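Local structure of putative exported protein (Bacteroides fragilis, 4RAA) at residues L135-R147 and Y158-D170. The protein is of unknown function but, as a putative exported protein, folds as a six-bladed beta-propeller of the YWTD superfamily. Numbering follows the deposited sequence.
Sequences LQLEDGNLLWNSR and YFVVTDSLFDIID
Strands 142-145 and 159-162 are the two inner strands of a four-stranded antiparallel propeller blade, and Leu142 and Trp144 pair with Thr162 and Val160 through four backbone hydrogen bonds. A fifth, from Ser146 N to Tyr158 O (2.7 Å), prolongs the pairing where the chain turns a corner. On one face, the indole edge of Trp144 is turned to Thr162: NE1 donates to Thr162 OG1 at 3.2 Å, a bent bond of 144° with the hydroxyl slightly out of the ring plane. That hydroxyl sits between the backbone N and the carbonyl carbon (chi1 81°), where it can accept from the indole while giving its own proton to Asp163 O. Threonine suits the place, being beta-branched, as strands favour, and able to do both. Farther along the indole, its benzo edge, at CZ2, points to one face of Phe166 in a T-shaped stack, with centroids 5.2 Å apart and planes at 85°. Leu142 CD1 meets the edge of that phenyl, 3.9 Å from Phe166 CE1. The opposite face, with Leu143, Val161, Phe159 and Asn145, is largely apolar: Leu143 CD1 reaches Val161 CG2 (3.8 Å) and Phe159 CB (3.9 Å). Leu143 packs on Val196 and Ile189, and Phe159 on Ala198 and Ile189, of the next sheet. Just after the type I turn 137-140, Asn141 CG lies 3.6 Å from Ile169 CD1, while its ND2 bonds Thr211 OG1. A four-stranded antiparallel meander packed face to face on its neighbour is the blade of a beta-propeller.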
ATOM      1  N   LEU A 135     -11.896 -10.748   3.290  1.00 32.40           N
ATOM      2  CA  LEU A 135     -12.089 -11.741   2.210  1.00 33.22           C
ATOM      3  C   LEU A 135     -12.459 -11.087   0.878  1.00 35.41           C
ATOM      4  O   LEU A 135     -13.210 -10.099   0.854  1.00 36.51           O
ATOM      5  CB  LEU A 135     -13.160 -12.777   2.578  1.00 33.57           C
ATOM      6  CG  LEU A 135     -12.743 -14.059   3.306  1.00 33.23           C
ATOM      7  CD1 LEU A 135     -14.003 -14.809   3.706  1.00 33.49           C
ATOM      8  CD2 LEU A 135     -11.835 -14.947   2.445  1.00 33.19           C
ATOM      9  N   GLN A 136     -11.954 -11.655  -0.221  1.00 36.53           N
ATOM     10  CA  GLN A 136     -12.224 -11.121  -1.554  1.00 37.45           C
ATOM     11  C   GLN A 136     -13.563 -11.653  -2.052  1.00 38.68           C
ATOM     12  O   GLN A 136     -13.764 -12.864  -2.096  1.00 40.13           O
ATOM     13  CB  GLN A 136     -11.110 -11.480  -2.550  1.00 38.25           C
ATOM     14  CG  GLN A 136     -11.220 -10.695  -3.854  1.00 40.60           C
ATOM     15  CD  GLN A 136     -10.058 -10.894  -4.813  1.00 41.42           C
ATOM     16  OE1 GLN A 136      -9.564 -11.999  -4.997  1.00 44.12           O
ATOM     17  NE2 GLN A 136      -9.644  -9.820  -5.456  1.00 41.13           N
ATOM     18  N   LEU A 137     -14.469 -10.744  -2.412  1.00 40.62           N
ATOM     19  CA  LEU A 137     -15.778 -11.090  -3.001  1.00 42.48           C
ATOM     20  C   LEU A 137     -15.529 -11.520  -4.447  1.00 44.11           C
ATOM     21  O   LEU A 137     -14.574 -11.037  -5.058  1.00 44.45           O
ATOM     22  CB  LEU A 137     -16.720  -9.884  -2.989  1.00 43.05           C
ATOM     23  CG  LEU A 137     -17.059  -9.301  -1.611  1.00 41.25           C
ATOM     24  CD1 LEU A 137     -17.757  -7.953  -1.762  1.00 41.82           C
ATOM     25  CD2 LEU A 137     -17.881 -10.275  -0.772  1.00 40.16           C
ATOM     26  N   GLU A 138     -16.397 -12.376  -5.001  1.00 46.14           N
ATOM     27  CA  GLU A 138     -16.214 -12.912  -6.373  1.00 48.87           C
ATOM     28  C   GLU A 138     -15.964 -11.823  -7.432  1.00 48.42           C
ATOM     29  O   GLU A 138     -15.149 -12.024  -8.340  1.00 49.47           O
ATOM     30  CB  GLU A 138     -17.386 -13.795  -6.823  1.00 53.22           C
ATOM     31  CG  GLU A 138     -17.019 -14.706  -8.004  1.00 58.68           C
ATOM     32  CD  GLU A 138     -18.197 -15.179  -8.852  1.00 63.41           C
ATOM     33  OE1 GLU A 138     -19.381 -14.960  -8.493  1.00 64.58           O
ATOM     34  OE2 GLU A 138     -17.919 -15.777  -9.916  1.00 64.24           O
ATOM     35  N   ASP A 139     -16.642 -10.679  -7.303  1.00 45.61           N
ATOM     36  CA  ASP A 139     -16.423  -9.554  -8.229  1.00 44.58           C
ATOM     37  C   ASP A 139     -15.033  -8.878  -8.128  1.00 43.03           C
ATOM     38  O   ASP A 139     -14.668  -8.116  -9.023  1.00 45.42           O
ATOM     39  CB  ASP A 139     -17.567  -8.518  -8.176  1.00 45.28           C
ATOM     40  CG  ASP A 139     -17.718  -7.825  -6.828  1.00 44.36           C
ATOM     41  OD1 ASP A 139     -16.792  -7.839  -5.984  1.00 46.59           O
ATOM     42  OD2 ASP A 139     -18.796  -7.237  -6.625  1.00 43.15           O
ATOM     43  N   GLY A 140     -14.286  -9.135  -7.051  1.00 39.83           N
ATOM     44  CA  GLY A 140     -12.922  -8.607  -6.867  1.00 38.43           C
ATOM     45  C   GLY A 140     -12.744  -7.654  -5.700  1.00 36.58           C
ATOM     46  O   GLY A 140     -11.619  -7.454  -5.233  1.00 35.14           O
ATOM     47  N   ASN A 141     -13.845  -7.061  -5.237  1.00 36.03           N
ATOM     48  CA  ASN A 141     -13.818  -6.141  -4.101  1.00 35.32           C
ATOM     49  C   ASN A 141     -13.580  -6.918  -2.809  1.00 34.67           C
ATOM     50  O   ASN A 141     -13.775  -8.137  -2.752  1.00 34.86           O
ATOM     51  CB  ASN A 141     -15.132  -5.373  -3.988  1.00 35.71           C
ATOM     52  CG  ASN A 141     -15.440  -4.540  -5.216  1.00 36.88           C
ATOM     53  OD1 ASN A 141     -14.544  -3.997  -5.863  1.00 37.16           O
ATOM     54  ND2 ASN A 141     -16.719  -4.434  -5.543  1.00 37.79           N
ATOM     55  N   LEU A 142     -13.218  -6.192  -1.761  1.00 34.20           N
ATOM     56  CA  LEU A 142     -12.809  -6.781  -0.491  1.00 33.06           C
ATOM     57  C   LEU A 142     -13.842  -6.525   0.597  1.00 32.75           C
ATOM     58  O   LEU A 142     -14.324  -5.401   0.717  1.00 33.36           O
ATOM     59  CB  LEU A 142     -11.463  -6.161  -0.089  1.00 32.72           C
ATOM     60  CG  LEU A 142     -10.366  -6.175  -1.174  1.00 33.26           C
ATOM     61  CD1 LEU A 142      -9.195  -5.290  -0.770  1.00 33.75           C
ATOM     62  CD2 LEU A 142      -9.914  -7.596  -1.495  1.00 32.94           C
ATOM     63  N   LEU A 143     -14.192  -7.569   1.361  1.00 32.08           N
ATOM     64  CA  LEU A 143     -15.097  -7.448   2.517  1.00 31.40           C
ATOM     65  C   LEU A 143     -14.227  -7.494   3.757  1.00 30.22           C
ATOM     66  O   LEU A 143     -13.503  -8.465   3.948  1.00 29.79           O
ATOM     67  CB  LEU A 143     -16.123  -8.584   2.580  1.00 31.34           C
ATOM     68  CG  LEU A 143     -17.115  -8.583   3.764  1.00 30.97           C
ATOM     69  CD1 LEU A 143     -17.997  -7.339   3.757  1.00 31.55           C
ATOM     70  CD2 LEU A 143     -17.981  -9.834   3.754  1.00 30.75           C
ATOM     71  N   TRP A 144     -14.298  -6.438   4.570  1.00 30.07           N
ATOM     72  CA  TRP A 144     -13.576  -6.316   5.844  1.00 29.52           C
ATOM     73  C   TRP A 144     -14.600  -6.152   6.966  1.00 30.03           C
ATOM     74  O   TRP A 144     -15.717  -5.670   6.716  1.00 30.51           O
ATOM     75  CB  TRP A 144     -12.734  -5.040   5.883  1.00 29.21           C
ATOM     76  CG  TRP A 144     -11.774  -4.806   4.791  1.00 29.02           C
ATOM     77  CD1 TRP A 144     -12.054  -4.357   3.528  1.00 29.73           C
ATOM     78  CD2 TRP A 144     -10.358  -4.878   4.889  1.00 28.46           C
ATOM     79  NE1 TRP A 144     -10.893  -4.195   2.816  1.00 29.83           N
ATOM     80  CE2 TRP A 144      -9.834  -4.504   3.627  1.00 28.93           C
ATOM     81  CE3 TRP A 144      -9.472  -5.239   5.916  1.00 27.79           C
ATOM     82  CZ2 TRP A 144      -8.467  -4.483   3.361  1.00 28.81           C
ATOM     83  CZ3 TRP A 144      -8.107  -5.226   5.657  1.00 27.74           C
ATOM     84  CH2 TRP A 144      -7.613  -4.843   4.378  1.00 28.35           C
ATOM     85  N   ASN A 145     -14.208  -6.514   8.191  1.00 29.81           N
ATOM     86  CA  ASN A 145     -15.047  -6.279   9.364  1.00 30.79           C
ATOM     87  C   ASN A 145     -14.614  -4.935   9.952  1.00 33.21           C
ATOM     88  O   ASN A 145     -13.477  -4.517   9.739  1.00 33.14           O
ATOM     89  CB  ASN A 145     -14.981  -7.441  10.385  1.00 29.95           C
ATOM     90  CG  ASN A 145     -13.700  -7.454  11.231  1.00 29.29           C
ATOM     91  OD1 ASN A 145     -12.584  -7.358  10.717  1.00 29.16           O
ATOM     92  ND2 ASN A 145     -13.864  -7.616  12.531  1.00 29.20           N
ATOM     93  N   SER A 146     -15.524  -4.265  10.664  1.00 37.30           N
ATOM     94  CA  SER A 146     -15.261  -2.965  11.318  1.00 41.92           C
ATOM     95  C   SER A 146     -15.108  -3.104  12.838  1.00 43.63           C
ATOM     96  O   SER A 146     -16.103  -3.303  13.530  1.00 45.54           O
ATOM     97  CB  SER A 146     -16.396  -1.972  11.012  1.00 44.51           C
ATOM     98  OG  SER A 146     -16.352  -0.831  11.869  1.00 46.97           O
ATOM     99  N   ARG A 147     -13.879  -2.965  13.344  1.00 45.66           N
ATOM    100  CA  ARG A 147     -13.593  -3.001  14.795  1.00 46.92           C
ATOM    101  C   ARG A 147     -13.481  -1.576  15.393  1.00 49.63           C
ATOM    102  O   ARG A 147     -12.559  -1.293  16.172  1.00 50.15           O
ATOM    103  CB  ARG A 147     -12.329  -3.830  15.091  1.00 46.38           C
ATOM    104  CG  ARG A 147     -12.436  -5.285  14.673  1.00 47.36           C
ATOM    105  CD  ARG A 147     -11.425  -6.198  15.363  1.00 50.65           C
ATOM    106  NE  ARG A 147     -11.715  -6.414  16.796  1.00 55.06           N
ATOM    107  CZ  ARG A 147     -11.156  -5.782  17.841  1.00 60.49           C
ATOM    108  NH1 ARG A 147     -10.215  -4.841  17.679  1.00 66.01           N
ATOM    109  NH2 ARG A 147     -11.540  -6.103  19.087  1.00 57.70           N
ATOM    110  N   TYR A 158     -21.103  -3.011  11.080  1.00 39.03           N
ATOM    111  CA  TYR A 158     -20.335  -4.222  11.422  1.00 36.64           C
ATOM    112  C   TYR A 158     -19.248  -4.540  10.383  1.00 36.34           C
ATOM    113  O   TYR A 158     -18.139  -4.930  10.763  1.00 35.35           O
ATOM    114  CB  TYR A 158     -21.251  -5.435  11.632  1.00 35.50           C
ATOM    115  CG  TYR A 158     -21.857  -5.534  13.016  1.00 35.64           C
ATOM    116  CD1 TYR A 158     -21.062  -5.861  14.108  1.00 35.04           C
ATOM    117  CD2 TYR A 158     -23.228  -5.364  13.230  1.00 36.89           C
ATOM    118  CE1 TYR A 158     -21.597  -5.970  15.383  1.00 36.06           C
ATOM    119  CE2 TYR A 158     -23.781  -5.491  14.505  1.00 37.45           C
ATOM    120  CZ  TYR A 158     -22.960  -5.790  15.579  1.00 37.26           C
ATOM    121  OH  TYR A 158     -23.477  -5.911  16.851  1.00 38.21           O
ATOM    122  N   PHE A 159     -19.572  -4.371   9.093  1.00 37.06           N
ATOM    123  CA  PHE A 159     -18.651  -4.648   7.963  1.00 35.98           C
ATOM    124  C   PHE A 159     -18.623  -3.503   6.962  1.00 37.21           C
ATOM    125  O   PHE A 159     -19.483  -2.623   6.985  1.00 39.13           O
ATOM    126  CB  PHE A 159     -19.078  -5.913   7.210  1.00 34.64           C
ATOM    127  CG  PHE A 159     -19.304  -7.100   8.099  1.00 33.16           C
ATOM    128  CD1 PHE A 159     -18.258  -7.961   8.418  1.00 31.92           C
ATOM    129  CD2 PHE A 159     -20.576  -7.359   8.624  1.00 32.99           C
ATOM    130  CE1 PHE A 159     -18.470  -9.050   9.250  1.00 31.04           C
ATOM    131  CE2 PHE A 159     -20.797  -8.449   9.447  1.00 32.04           C
ATOM    132  CZ  PHE A 159     -19.741  -9.290   9.765  1.00 31.49           C
ATOM    133  N   VAL A 160     -17.640  -3.551   6.068  1.00 37.02           N
ATOM    134  CA  VAL A 160     -17.468  -2.537   5.016  1.00 38.00           C
ATOM    135  C   VAL A 160     -16.852  -3.158   3.759  1.00 37.42           C
ATOM    136  O   VAL A 160     -15.946  -3.972   3.860  1.00 36.07           O
ATOM    137  CB  VAL A 160     -16.621  -1.329   5.519  1.00 38.39           C
ATOM    138  CG1 VAL A 160     -15.220  -1.742   5.943  1.00 37.67           C
ATOM    139  CG2 VAL A 160     -16.553  -0.212   4.476  1.00 39.32           C
ATOM    140  N   VAL A 161     -17.351  -2.760   2.587  1.00 38.87           N
ATOM    141  CA  VAL A 161     -16.839  -3.255   1.313  1.00 38.83           C
ATOM    142  C   VAL A 161     -15.991  -2.160   0.680  1.00 38.79           C
ATOM    143  O   VAL A 161     -16.458  -1.031   0.558  1.00 39.97           O
ATOM    144  CB  VAL A 161     -17.976  -3.682   0.375  1.00 40.29           C
ATOM    145  CG1 VAL A 161     -17.419  -4.181  -0.963  1.00 40.70           C
ATOM    146  CG2 VAL A 161     -18.825  -4.754   1.058  1.00 40.04           C
ATOM    147  N   THR A 162     -14.756  -2.502   0.298  1.00 38.24           N
ATOM    148  CA  THR A 162     -13.822  -1.564  -0.345  1.00 39.13           C
ATOM    149  C   THR A 162     -13.321  -2.120  -1.659  1.00 39.44           C
ATOM    150  O   THR A 162     -13.347  -3.339  -1.869  1.00 39.84           O
ATOM    151  CB  THR A 162     -12.554  -1.284   0.505  1.00 39.12           C
ATOM    152  OG1 THR A 162     -11.586  -2.339   0.353  1.00 38.08           O
ATOM    153  CG2 THR A 162     -12.898  -1.075   1.969  1.00 39.10           C
ATOM    154  N   ASP A 163     -12.808  -1.227  -2.507  1.00 39.10           N
ATOM    155  CA  ASP A 163     -12.191  -1.635  -3.775  1.00 39.05           C
ATOM    156  C   ASP A 163     -10.782  -2.217  -3.513  1.00 37.76           C
ATOM    157  O   ASP A 163     -10.321  -2.304  -2.358  1.00 36.41           O
ATOM    158  CB  ASP A 163     -12.168  -0.472  -4.815  1.00 40.51           C
ATOM    159  CG  ASP A 163     -11.268   0.718  -4.417  1.00 41.01           C
ATOM    160  OD1 ASP A 163     -10.391   0.601  -3.531  1.00 40.05           O
ATOM    161  OD2 ASP A 163     -11.438   1.796  -5.030  1.00 41.97           O
ATOM    162  N   SER A 164     -10.136  -2.637  -4.599  1.00 37.57           N
ATOM    163  CA  SER A 164      -8.733  -3.099  -4.628  1.00 36.76           C
ATOM    164  C   SER A 164      -7.793  -2.226  -3.760  1.00 36.03           C
ATOM    165  O   SER A 164      -7.041  -2.712  -2.931  1.00 34.35           O
ATOM    166  CB  SER A 164      -8.284  -3.059  -6.112  1.00 38.17           C
ATOM    167  OG  SER A 164      -6.903  -3.251  -6.327  1.00 38.31           O
ATOM    168  N   LEU A 165      -7.936  -0.917  -3.933  1.00 37.02           N
ATOM    169  CA  LEU A 165      -7.074   0.108  -3.329  1.00 36.56           C
ATOM    170  C   LEU A 165      -7.429   0.500  -1.871  1.00 35.40           C
ATOM    171  O   LEU A 165      -6.688   1.278  -1.265  1.00 35.57           O
ATOM    172  CB  LEU A 165      -7.100   1.336  -4.289  1.00 37.73           C
ATOM    173  CG  LEU A 165      -6.045   2.435  -4.355  1.00 38.34           C
ATOM    174  CD1 LEU A 165      -4.662   1.864  -4.603  1.00 38.25           C
ATOM    175  CD2 LEU A 165      -6.390   3.412  -5.473  1.00 40.07           C
ATOM    176  N   PHE A 166      -8.516  -0.058  -1.320  1.00 34.32           N
ATOM    177  CA  PHE A 166      -9.039   0.175   0.066  1.00 33.57           C
ATOM    178  C   PHE A 166      -9.996   1.387   0.249  1.00 34.51           C
ATOM    179  O   PHE A 166     -10.381   1.699   1.390  1.00 34.30           O
ATOM    180  CB  PHE A 166      -7.977   0.222   1.205  1.00 32.69           C
ATOM    181  CG  PHE A 166      -6.988  -0.926   1.250  1.00 31.77           C
ATOM    182  CD1 PHE A 166      -7.233  -2.189   0.672  1.00 31.08           C
ATOM    183  CD2 PHE A 166      -5.826  -0.769   2.036  1.00 31.44           C
ATOM    184  CE1 PHE A 166      -6.286  -3.213   0.792  1.00 30.40           C
ATOM    185  CE2 PHE A 166      -4.899  -1.802   2.177  1.00 30.57           C
ATOM    186  CZ  PHE A 166      -5.129  -3.021   1.555  1.00 30.18           C
ATOM    187  N   ASP A 167     -10.379   2.067  -0.833  1.00 35.39           N
ATOM    188  CA  ASP A 167     -11.377   3.148  -0.747  1.00 36.24           C
ATOM    189  C   ASP A 167     -12.738   2.478  -0.497  1.00 36.00           C
ATOM    190  O   ASP A 167     -13.061   1.478  -1.142  1.00 35.58           O
ATOM    191  CB  ASP A 167     -11.409   3.998  -2.024  1.00 37.49           C
ATOM    192  CG  ASP A 167     -10.112   4.773  -2.257  1.00 38.08           C
ATOM    193  OD1 ASP A 167      -9.377   5.073  -1.286  1.00 37.37           O
ATOM    194  OD2 ASP A 167      -9.838   5.102  -3.430  1.00 39.13           O
ATOM    195  N   ILE A 168     -13.513   3.030   0.440  1.00 36.35           N
ATOM    196  CA  ILE A 168     -14.795   2.444   0.865  1.00 36.25           C
ATOM    197  C   ILE A 168     -15.852   2.580  -0.220  1.00 37.80           C
ATOM    198  O   ILE A 168     -16.107   3.695  -0.669  1.00 39.72           O
ATOM    199  CB  ILE A 168     -15.311   3.082   2.197  1.00 36.18           C
ATOM    200  CG1 ILE A 168     -14.329   2.779   3.347  1.00 34.98           C
ATOM    201  CG2 ILE A 168     -16.726   2.590   2.551  1.00 36.00           C
ATOM    202  CD1 ILE A 168     -14.563   3.554   4.630  1.00 35.31           C
ATOM    203  N   ILE A 169     -16.459   1.454  -0.620  1.00 38.10           N
ATOM    204  CA  ILE A 169     -17.550   1.437  -1.619  1.00 39.49           C
ATOM    205  C   ILE A 169     -18.884   1.556  -0.882  1.00 39.70           C
ATOM    206  O   ILE A 169     -19.668   2.452  -1.193  1.00 40.95           O
ATOM    207  CB  ILE A 169     -17.523   0.181  -2.526  1.00 39.69           C
ATOM    208  CG1 ILE A 169     -16.226   0.171  -3.349  1.00 40.44           C
ATOM    209  CG2 ILE A 169     -18.742   0.159  -3.464  1.00 40.64           C
ATOM    210  CD1 ILE A 169     -15.989  -1.093  -4.155  1.00 41.00           C
ATOM    211  N   ASP A 170     -19.141   0.646   0.066  1.00 38.33           N
ATOM    212  CA  ASP A 170     -20.371   0.691   0.874  1.00 38.65           C
ATOM    213  C   ASP A 170     -20.186   0.071   2.257  1.00 37.31           C
ATOM    214  O   ASP A 170     -19.419  -0.874   2.418  1.00 35.61           O
ATOM    215  CB  ASP A 170     -21.528  -0.004   0.132  1.00 39.64           C
ATOM    216  CG  ASP A 170     -22.925   0.343   0.699  1.00 40.80           C
ATOM    217  OD1 ASP A 170     -23.097   1.289   1.500  1.00 41.31           O
ATOM    218  OD2 ASP A 170     -23.885  -0.337   0.302  1.00 42.00           O
TER